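Local coordinates for protein ubiquitin-conjugating enzyme E2 U (Homo sapiens, PDB 1YRV) that catalyses the covalent attachment of ubiquitin to other proteins, taking it from the E1 enzyme as a thioester on its own cysteine, at residues R23-D31 with H77-A85; Y84-I92 with T104-L112. All blocks are in the same frame, centred on the assembly; numbering follows the deposited sequence.

Contact 1. Residues R23-D31 with H77-A85; sequences RAYLLLHRD and HFTSEYNYA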
loop_
_atom_site.group_PDB
_atom_site.type_symbol
_atom_site.label_atom_id
_atom_site.label_comp_id
_atom_site.label_asym_id
_atom_site.label_seq_id
_atom_site.Cartn_x
_atom_site.Cartn_y
_atom_site.Cartn_z
ATOM N N ARG A 23 -15.336 11.237 12.519
ATOM C CA ARG A 23 -15.082 11.606 11.134
ATOM C C ARG A 23 -14.384 10.473 10.360
ATOM O O ARG A 23 -14.894 9.954 9.369
ATOM C CB ARG A 23 -14.194 12.841 11.130
ATOM C CG ARG A 23 -14.039 13.498 9.802
ATOM C CD ARG A 23 -15.048 14.591 9.660
ATOM N NE ARG A 23 -14.977 15.070 8.302
ATOM C CZ ARG A 23 -15.972 15.612 7.626
ATOM N NH1 ARG A 23 -17.178 15.793 8.155
ATOM N NH2 ARG A 23 -15.744 15.930 6.378
ATOM N N ALA A 24 -13.186 10.127 10.818
ATOM C CA ALA A 24 -12.397 9.030 10.233
ATOM C C ALA A 24 -13.216 7.742 10.116
ATOM O O ALA A 24 -13.237 7.124 9.064
ATOM C CB ALA A 24 -11.208 8.754 11.075
ATOM N N TYR A 25 -13.846 7.322 11.205
ATOM C CA TYR A 25 -14.645 6.117 11.165
ATOM C C TYR A 25 -15.719 6.168 10.089
ATOM O O TYR A 25 -15.886 5.213 9.353
ATOM C CB TYR A 25 -15.294 5.849 12.533
ATOM C CG TYR A 25 -16.225 4.659 12.542
ATOM C CD1 TYR A 25 -15.732 3.387 12.674
ATOM C CD2 TYR A 25 -17.587 4.813 12.319
ATOM C CE1 TYR A 25 -16.549 2.284 12.569
ATOM C CE2 TYR A 25 -18.431 3.720 12.220
ATOM C CZ TYR A 25 -17.889 2.437 12.346
ATOM O OH TYR A 25 -18.694 1.309 12.272
ATOM N N LEU A 26 -16.452 7.274 9.997
ATOM C CA LEU A 26 -17.513 7.386 8.986
ATOM C C LEU A 26 -17.012 7.394 7.533
ATOM O O LEU A 26 -17.675 6.863 6.613
ATOM C CB LEU A 26 -18.363 8.627 9.258
ATOM C CG LEU A 26 -19.192 8.579 10.555
ATOM C CD1 LEU A 26 -19.658 9.985 10.901
ATOM C CD2 LEU A 26 -20.398 7.636 10.381
ATOM N N LEU A 27 -15.853 8.018 7.335
ATOM C CA LEU A 27 -15.222 8.069 6.032
ATOM C C LEU A 27 -14.768 6.654 5.644
ATOM O O LEU A 27 -14.981 6.201 4.513
ATOM C CB LEU A 27 -14.018 9.012 6.066
ATOM C CG LEU A 27 -14.306 10.537 6.181
ATOM C CD1 LEU A 27 -12.990 11.242 6.519
ATOM C CD2 LEU A 27 -14.896 11.129 4.876
ATOM N N LEU A 28 -14.131 5.964 6.578
ATOM C CA LEU A 28 -13.666 4.618 6.279
ATOM C C LEU A 28 -14.853 3.676 6.100
ATOM O O LEU A 28 -14.798 2.739 5.300
ATOM C CB LEU A 28 -12.716 4.115 7.371
ATOM C CG LEU A 28 -11.324 4.757 7.341
ATOM C CD1 LEU A 28 -10.558 4.389 8.606
ATOM C CD2 LEU A 28 -10.580 4.330 6.106
ATOM N N HIS A 29 -15.924 3.934 6.840
ATOM C CA HIS A 29 -17.128 3.137 6.723
ATOM C C HIS A 29 -17.686 3.274 5.329
ATOM O O HIS A 29 -18.016 2.275 4.699
ATOM C CB HIS A 29 -18.195 3.571 7.711
ATOM C CG HIS A 29 -19.320 2.603 7.805
ATOM N ND1 HIS A 29 -19.305 1.555 8.699
ATOM C CD2 HIS A 29 -20.391 2.408 7.011
ATOM C CE1 HIS A 29 -20.321 0.753 8.441
ATOM N NE2 HIS A 29 -20.994 1.242 7.420
ATOM N N ARG A 30 -17.830 4.508 4.866
ATOM C CA ARG A 30 -18.308 4.756 3.519
ATOM C C ARG A 30 -17.313 4.128 2.536
ATOM O O ARG A 30 -17.698 3.323 1.705
ATOM C CB ARG A 30 -18.426 6.250 3.253
ATOM C CG ARG A 30 -18.708 6.574 1.795
ATOM C CD ARG A 30 -18.088 7.939 1.394
ATOM N NE ARG A 30 -16.648 7.958 1.607
ATOM C CZ ARG A 30 -15.905 9.062 1.703
ATOM N NH1 ARG A 30 -14.563 9.010 1.904
ATOM N NH2 ARG A 30 -16.493 10.233 1.582
ATOM N N ASP A 31 -16.035 4.480 2.636
ATOM C CA ASP A 31 -15.036 3.912 1.748
ATOM C C ASP A 31 -15.083 2.399 1.623
ATOM O O ASP A 31 -14.916 1.876 0.533
ATOM C CB ASP A 31 -13.636 4.284 2.205
ATOM C CG ASP A 31 -13.293 5.735 1.937
ATOM O OD1 ASP A 31 -14.111 6.440 1.306
ATOM O OD2 ASP A 31 -12.192 6.160 2.369
ATOM N N HIS A 77 -2.486 1.520 8.525
ATOM C CA HIS A 77 -2.941 2.110 9.755
ATOM C C HIS A 77 -3.391 3.542 9.546
ATOM O O HIS A 77 -2.596 4.422 9.241
ATOM C CB HIS A 77 -1.831 2.084 10.789
ATOM C CG HIS A 77 -2.027 3.072 11.894
ATOM N ND1 HIS A 77 -3.025 2.947 12.837
ATOM C CD2 HIS A 77 -1.383 4.230 12.177
ATOM C CE1 HIS A 77 -2.987 3.984 13.654
ATOM N NE2 HIS A 77 -2.001 4.777 13.276
ATOM N N PHE A 78 -4.695 3.742 9.655
ATOM C CA PHE A 78 -5.287 5.070 9.577
ATOM C C PHE A 78 -5.294 5.667 10.991
ATOM O O PHE A 78 -5.157 4.944 11.991
ATOM C CB PHE A 78 -6.725 4.991 9.109
ATOM C CG PHE A 78 -6.857 4.597 7.688
ATOM C CD1 PHE A 78 -7.026 3.266 7.340
ATOM C CD2 PHE A 78 -6.822 5.567 6.678
ATOM C CE1 PHE A 78 -7.159 2.902 6.005
ATOM C CE2 PHE A 78 -6.950 5.219 5.328
ATOM C CZ PHE A 78 -7.125 3.891 4.976
ATOM N N THR A 79 -5.458 6.979 11.060
ATOM C CA THR A 79 -5.538 7.701 12.316
ATOM C C THR A 79 -6.874 8.488 12.354
ATOM O O THR A 79 -7.523 8.707 11.320
ATOM C CB THR A 79 -4.430 8.734 12.419
ATOM O OG1 THR A 79 -4.674 9.768 11.448
ATOM C CG2 THR A 79 -3.068 8.105 12.179
ATOM N N SER A 80 -7.239 8.945 13.547
ATOM C CA SER A 80 -8.454 9.710 13.757
ATOM C C SER A 80 -8.409 11.015 12.968
ATOM O O SER A 80 -9.384 11.747 12.906
ATOM C CB SER A 80 -8.650 9.972 15.265
ATOM O OG SER A 80 -7.469 10.581 15.802
ATOM N N GLU A 81 -7.277 11.297 12.334
ATOM C CA GLU A 81 -7.132 12.516 11.523
ATOM C C GLU A 81 -7.486 12.184 10.077
ATOM O O GLU A 81 -7.607 13.077 9.257
ATOM C CB GLU A 81 -5.679 13.003 11.548
ATOM C CG GLU A 81 -5.058 12.892 12.905
ATOM C CD GLU A 81 -5.796 13.732 13.879
ATOM O OE1 GLU A 81 -5.832 14.957 13.604
ATOM O OE2 GLU A 81 -6.341 13.179 14.875
ATOM N N TYR A 82 -7.692 10.905 9.785
ATOM C CA TYR A 82 -7.943 10.506 8.425
ATOM C C TYR A 82 -8.788 11.383 7.574
ATOM O O TYR A 82 -9.870 11.860 7.953
ATOM C CB TYR A 82 -8.503 9.103 8.285
ATOM C CG TYR A 82 -8.901 8.781 6.852
ATOM C CD1 TYR A 82 -7.987 8.887 5.811
ATOM C CD2 TYR A 82 -10.185 8.357 6.544
ATOM C CE1 TYR A 82 -8.331 8.572 4.499
ATOM C CE2 TYR A 82 -10.544 8.036 5.231
ATOM C CZ TYR A 82 -9.599 8.144 4.212
ATOM O OH TYR A 82 -9.962 7.778 2.937
ATOM N N ASN A 83 -8.213 11.491 6.368
ATOM C CA ASN A 83 -8.667 12.222 5.217
ATOM C C ASN A 83 -7.904 13.545 5.299
ATOM O O ASN A 83 -7.575 14.105 4.276
ATOM C CB ASN A 83 -10.170 12.208 5.326
ATOM C CG ASN A 83 -10.841 13.264 4.557
ATOM O OD1 ASN A 83 -10.888 14.363 5.025
ATOM N ND2 ASN A 83 -11.409 12.937 3.388
ATOM N N TYR A 84 -7.550 14.005 6.492
ATOM C CA TYR A 84 -6.729 15.208 6.576
ATOM C C TYR A 84 -5.273 14.711 6.537
ATOM O O TYR A 84 -4.354 15.461 6.220
ATOM C CB TYR A 84 -6.943 15.960 7.888
ATOM C CG TYR A 84 -8.169 16.832 7.895
ATOM C CD1 TYR A 84 -8.302 17.894 6.996
ATOM C CD2 TYR A 84 -9.260 16.508 8.693
ATOM C CE1 TYR A 84 -9.504 18.589 6.882
ATOM C CE2 TYR A 84 -10.453 17.184 8.582
ATOM C CZ TYR A 84 -10.566 18.224 7.668
ATOM O OH TYR A 84 -11.763 18.872 7.555
ATOM N N ALA A 85 -5.086 13.434 6.862
ATOM C CA ALA A 85 -3.778 12.810 6.910
ATOM C C ALA A 85 -3.798 11.423 6.302
ATOM O O ALA A 85 -4.779 10.682 6.457
ATOM C CB ALA A 85 -3.314 12.702 8.350
HETATM O O HOH W 1 -12.143 10.883 13.577
#
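Tyr82 presents its ring to helix 23-38, where Ala24, Leu27, Leu28 and Asp31 meet it. With CG anti to the backbone N (chi1 173°), the ring runs out from the turn toward Asp31. Ala24 sits at its root, CB 3.9 Å from Tyr82 CB, and the small methyl lets the type I turn from Thr79 to Tyr82 come close to the helix. One turn on, Leu27 CB packs 3.7 Å from Tyr82 CE2, while Leu27 CD1 reaches past the ring to the backbone of Tyr82 and to CB of Asn83, the two side chains crossing at about a right angle. Leu28 is the bump that fills the angle between the two aromatic rings: its CD2 stands over the centre of the Phe78 face, 3.6 Å from the centroid and 9° off the ring normal, a CH-pi contact, and is also 3.8 Å from Tyr82 CE2. Phe78 CD2 lies over one face of the Tyr82 ring, off its centre, and Asn83 CB over the centre of the other. This is the N-terminal helix of the ubiquitin-conjugating (UBC) fold packing on the loop that follows strand 71-77. A water joins Ala24 N to Ser80 O. The ring ends with Tyr82 OH 2.8 Å from Asp31 OD2, near the ring plane; Tyr122 O also lies within hydrogen-bonding reach of this hydroxyl. Arg30 grips Asp31 OD1 side-on through NE and NH1, and Leu124 N donates to OD2, so the buried carboxylate is probably held as an anion.

Contact 2. Residues Y84-I92 with T104-L112; sequences YAPPVVKFI and TGQPCIDFL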
loop_
_atom_site.group_PDB
_atom_site.type_symbol
_atom_site.label_atom_id
_atom_site.label_comp_id
_atom_site.label_asym_id
_atom_site.label_seq_id
_atom_site.Cartn_x
_atom_site.Cartn_y
_atom_site.Cartn_z
ATOM N N TYR A 84 -7.550 14.005 6.492
ATOM C CA TYR A 84 -6.729 15.208 6.576
ATOM C C TYR A 84 -5.273 14.711 6.537
ATOM O O TYR A 84 -4.354 15.461 6.220
ATOM C CB TYR A 84 -6.943 15.960 7.888
ATOM C CG TYR A 84 -8.169 16.832 7.895
ATOM C CD1 TYR A 84 -8.302 17.894 6.996
ATOM C CD2 TYR A 84 -9.260 16.508 8.693
ATOM C CE1 TYR A 84 -9.504 18.589 6.882
ATOM C CE2 TYR A 84 -10.453 17.184 8.582
ATOM C CZ TYR A 84 -10.566 18.224 7.668
ATOM O OH TYR A 84 -11.763 18.872 7.555
ATOM N N ALA A 85 -5.086 13.434 6.862
ATOM C CA ALA A 85 -3.778 12.810 6.910
ATOM C C ALA A 85 -3.798 11.423 6.302
ATOM O O ALA A 85 -4.779 10.682 6.457
ATOM C CB ALA A 85 -3.314 12.702 8.350
ATOM N N PRO A 86 -2.689 11.042 5.640
ATOM C CA PRO A 86 -2.536 9.727 4.998
ATOM C C PRO A 86 -2.370 8.577 5.983
ATOM O O PRO A 86 -1.840 8.743 7.073
ATOM C CB PRO A 86 -1.272 9.885 4.135
ATOM C CG PRO A 86 -0.435 10.927 4.921
ATOM C CD PRO A 86 -1.542 11.927 5.320
ATOM N N PRO A 87 -2.829 7.377 5.610
ATOM C CA PRO A 87 -2.650 6.275 6.555
ATOM C C PRO A 87 -1.164 5.920 6.554
ATOM O O PRO A 87 -0.384 6.502 5.794
ATOM C CB PRO A 87 -3.526 5.149 5.961
ATOM C CG PRO A 87 -3.481 5.422 4.475
ATOM C CD PRO A 87 -3.521 6.952 4.379
ATOM N N VAL A 88 -0.748 5.024 7.435
ATOM C CA VAL A 88 0.641 4.589 7.411
ATOM C C VAL A 88 0.602 3.174 6.817
ATOM O O VAL A 88 -0.086 2.288 7.338
ATOM C CB VAL A 88 1.264 4.471 8.801
ATOM C CG1 VAL A 88 2.642 3.814 8.674
ATOM C CG2 VAL A 88 1.399 5.852 9.468
ATOM N N VAL A 89 1.333 2.966 5.734
ATOM C CA VAL A 89 1.358 1.663 5.091
ATOM C C VAL A 89 2.717 1.001 5.350
ATOM O O VAL A 89 3.783 1.633 5.236
ATOM C CB VAL A 89 1.125 1.789 3.538
ATOM C CG1 VAL A 89 1.356 0.449 2.853
ATOM C CG2 VAL A 89 -0.288 2.289 3.252
ATOM N N LYS A 90 2.658 -0.270 5.714
ATOM C CA LYS A 90 3.853 -1.031 5.957
ATOM C C LYS A 90 3.742 -2.420 5.392
ATOM O O LYS A 90 2.660 -3.020 5.377
ATOM C CB LYS A 90 4.135 -1.128 7.443
ATOM C CG LYS A 90 4.666 0.151 8.028
ATOM C CD LYS A 90 4.757 0.059 9.542
ATOM C CE LYS A 90 5.283 1.374 10.128
ATOM N NZ LYS A 90 6.618 1.754 9.496
ATOM N N PHE A 91 4.882 -2.918 4.915
ATOM C CA PHE A 91 4.974 -4.261 4.374
ATOM C C PHE A 91 5.120 -5.203 5.552
ATOM O O PHE A 91 6.008 -5.027 6.367
ATOM C CB PHE A 91 6.194 -4.366 3.471
ATOM C CG PHE A 91 5.858 -4.309 2.038
ATOM C CD1 PHE A 91 5.494 -5.454 1.372
ATOM C CD2 PHE A 91 5.861 -3.098 1.357
ATOM C CE1 PHE A 91 5.115 -5.403 0.053
ATOM C CE2 PHE A 91 5.483 -3.031 0.028
ATOM C CZ PHE A 91 5.116 -4.186 -0.628
ATOM N N ILE A 92 4.246 -6.195 5.646
ATOM C CA ILE A 92 4.310 -7.141 6.744
ATOM C C ILE A 92 5.701 -7.769 6.797
ATOM O O ILE A 92 6.319 -7.845 7.868
ATOM C CB ILE A 92 3.211 -8.221 6.595
ATOM C CG1 ILE A 92 1.867 -7.622 7.014
ATOM C CG2 ILE A 92 3.549 -9.446 7.430
ATOM C CD1 ILE A 92 0.666 -8.217 6.328
ATOM N N THR A 104 12.444 -0.112 7.494
ATOM C CA THR A 104 11.095 0.210 7.967
ATOM C C THR A 104 9.981 -0.618 7.327
ATOM O O THR A 104 8.860 -0.641 7.837
ATOM C CB THR A 104 10.758 1.681 7.674
ATOM O OG1 THR A 104 11.877 2.500 8.020
ATOM C CG2 THR A 104 9.527 2.128 8.462
ATOM N N GLY A 105 10.282 -1.270 6.202
ATOM C CA GLY A 105 9.285 -2.063 5.500
ATOM C C GLY A 105 8.227 -1.145 4.916
ATOM O O GLY A 105 7.211 -1.583 4.385
ATOM N N GLN A 106 8.487 0.148 5.017
ATOM C CA GLN A 106 7.582 1.148 4.525
ATOM C C GLN A 106 7.920 1.586 3.104
ATOM O O GLN A 106 9.060 1.918 2.780
ATOM C CB GLN A 106 7.628 2.340 5.467
ATOM C CG GLN A 106 6.441 3.242 5.392
ATOM C CD GLN A 106 6.299 4.096 6.646
ATOM O OE1 GLN A 106 5.859 5.245 6.591
ATOM N NE2 GLN A 106 6.659 3.525 7.785
ATOM N N PRO A 107 6.910 1.611 2.239
ATOM C CA PRO A 107 7.064 2.011 0.837
ATOM C C PRO A 107 7.172 3.524 0.630
ATOM O O PRO A 107 6.352 4.247 1.137
ATOM C CB PRO A 107 5.811 1.448 0.195
ATOM C CG PRO A 107 4.789 1.567 1.290
ATOM C CD PRO A 107 5.538 1.148 2.525
ATOM N N CYS A 108 8.166 3.987 -0.119
ATOM C CA CYS A 108 8.335 5.404 -0.389
ATOM C C CYS A 108 7.343 5.818 -1.457
ATOM O O CYS A 108 7.565 5.611 -2.654
ATOM C CB CYS A 108 9.732 5.702 -0.899
ATOM S SG CYS A 108 11.040 5.244 0.232
ATOM N N ILE A 109 6.249 6.408 -1.008
ATOM C CA ILE A 109 5.193 6.841 -1.891
ATOM C C ILE A 109 4.971 8.300 -1.603
ATOM O O ILE A 109 4.726 8.669 -0.460
ATOM C CB ILE A 109 3.882 6.107 -1.580
ATOM C CG1 ILE A 109 4.073 4.603 -1.747
ATOM C CG2 ILE A 109 2.769 6.646 -2.469
ATOM C CD1 ILE A 109 4.580 4.203 -3.107
ATOM N N ASP A 110 5.018 9.128 -2.627
ATOM C CA ASP A 110 4.813 10.555 -2.414
ATOM C C ASP A 110 3.597 11.006 -1.610
ATOM O O ASP A 110 3.748 11.699 -0.598
ATOM C CB ASP A 110 4.806 11.284 -3.747
ATOM C CG ASP A 110 6.176 11.440 -4.286
ATOM O OD1 ASP A 110 6.485 12.536 -4.840
ATOM O OD2 ASP A 110 6.953 10.451 -4.148
ATOM N N PHE A 111 2.408 10.636 -2.075
ATOM C CA PHE A 111 1.181 11.030 -1.412
ATOM C C PHE A 111 1.064 10.484 -0.012
ATOM O O PHE A 111 0.124 10.807 0.715
ATOM C CB PHE A 111 -0.038 10.635 -2.240
ATOM C CG PHE A 111 -0.371 9.177 -2.197
ATOM C CD1 PHE A 111 -1.119 8.639 -1.153
ATOM C CD2 PHE A 111 0.015 8.347 -3.238
ATOM C CE1 PHE A 111 -1.493 7.263 -1.147
ATOM C CE2 PHE A 111 -0.342 6.976 -3.256
ATOM C CZ PHE A 111 -1.098 6.439 -2.207
ATOM N N LEU A 112 2.050 9.691 0.381
ATOM C CA LEU A 112 2.045 9.119 1.701
ATOM C C LEU A 112 3.071 9.784 2.579
ATOM O O LEU A 112 2.869 9.920 3.785
ATOM C CB LEU A 112 2.324 7.625 1.636
ATOM C CG LEU A 112 1.209 6.706 1.145
ATOM C CD1 LEU A 112 1.703 5.306 1.390
ATOM C CD2 LEU A 112 -0.121 6.918 1.911
HETATM O O HOH W 2 2.187 7.636 5.500
#
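Phe91 N donates to Gly105 O across 2.7 Å, a nearly straight bond (160° at the hydrogen) that is tilted 34° from the carbonyl plane. The same oxygen lies 3.1 Å from Phe91 CB and in plane at the edge of the aromatic ring. Gly105 has a positive phi, which favours glycine, and its backbone comes close to that of Phe91. A second polar link is indirect: a water lies 2.8 Å from Pro87 O and 2.9 Å from Leu112 O, placed between the two carbonyls. The segments 84-92 and 104-112 belong to the UBC fold, in which strand 88-91 is an outermost strand of the antiparallel sheet and the chain returns alongside it through Pro107 to Cys108, the predicted site of the ubiquitin thioester, then enters helix 110-113. Apolar contacts fill the space between strand and returning chain. Pro107 CG meets Val89 CG1 at 3.9 Å, and Pro107 CD rests near Val89 O. The valine divides its two methyls: CG1, anti to the backbone N (chi1 172°), takes the proline, whereas CG2 turns to Leu112 CD1. Leu112 likewise uses both branches, sending CD2 to Pro86 CB at 3.9 Å and, more loosely, to Pro87 CD. Pro86 CG also comes close to Leu112 O. Lys90 runs extended until it bends at chi4, which brings NZ to Gln106 and near the CG2 methyl of Thr104, its side chain crossing both obliquely. The Phe91 side chain also touches Phe72 and Leu74 of strand 71-77.

Overall arrangement
Starting at the N terminus, helix 23-38 comes first, and the chain then builds the strands 43-47, 54-60 and 71-77 before the loop after 71-77 returns to that helix in contact 1, closing a long loop that holds most of the sheet. Segment 77-85 runs straight into strand 88-91, and contact 2 closes a shorter loop of eleven residues when the segment around Cys108 comes back to that strand. The two loops follow in series, sharing Tyr84 and Ala85, and meet where His77 O lies 2.7 Å from Val88 N and Phe78 packs on Pro87. Together they tie the N-terminal helix, the sheet and the active-site segment.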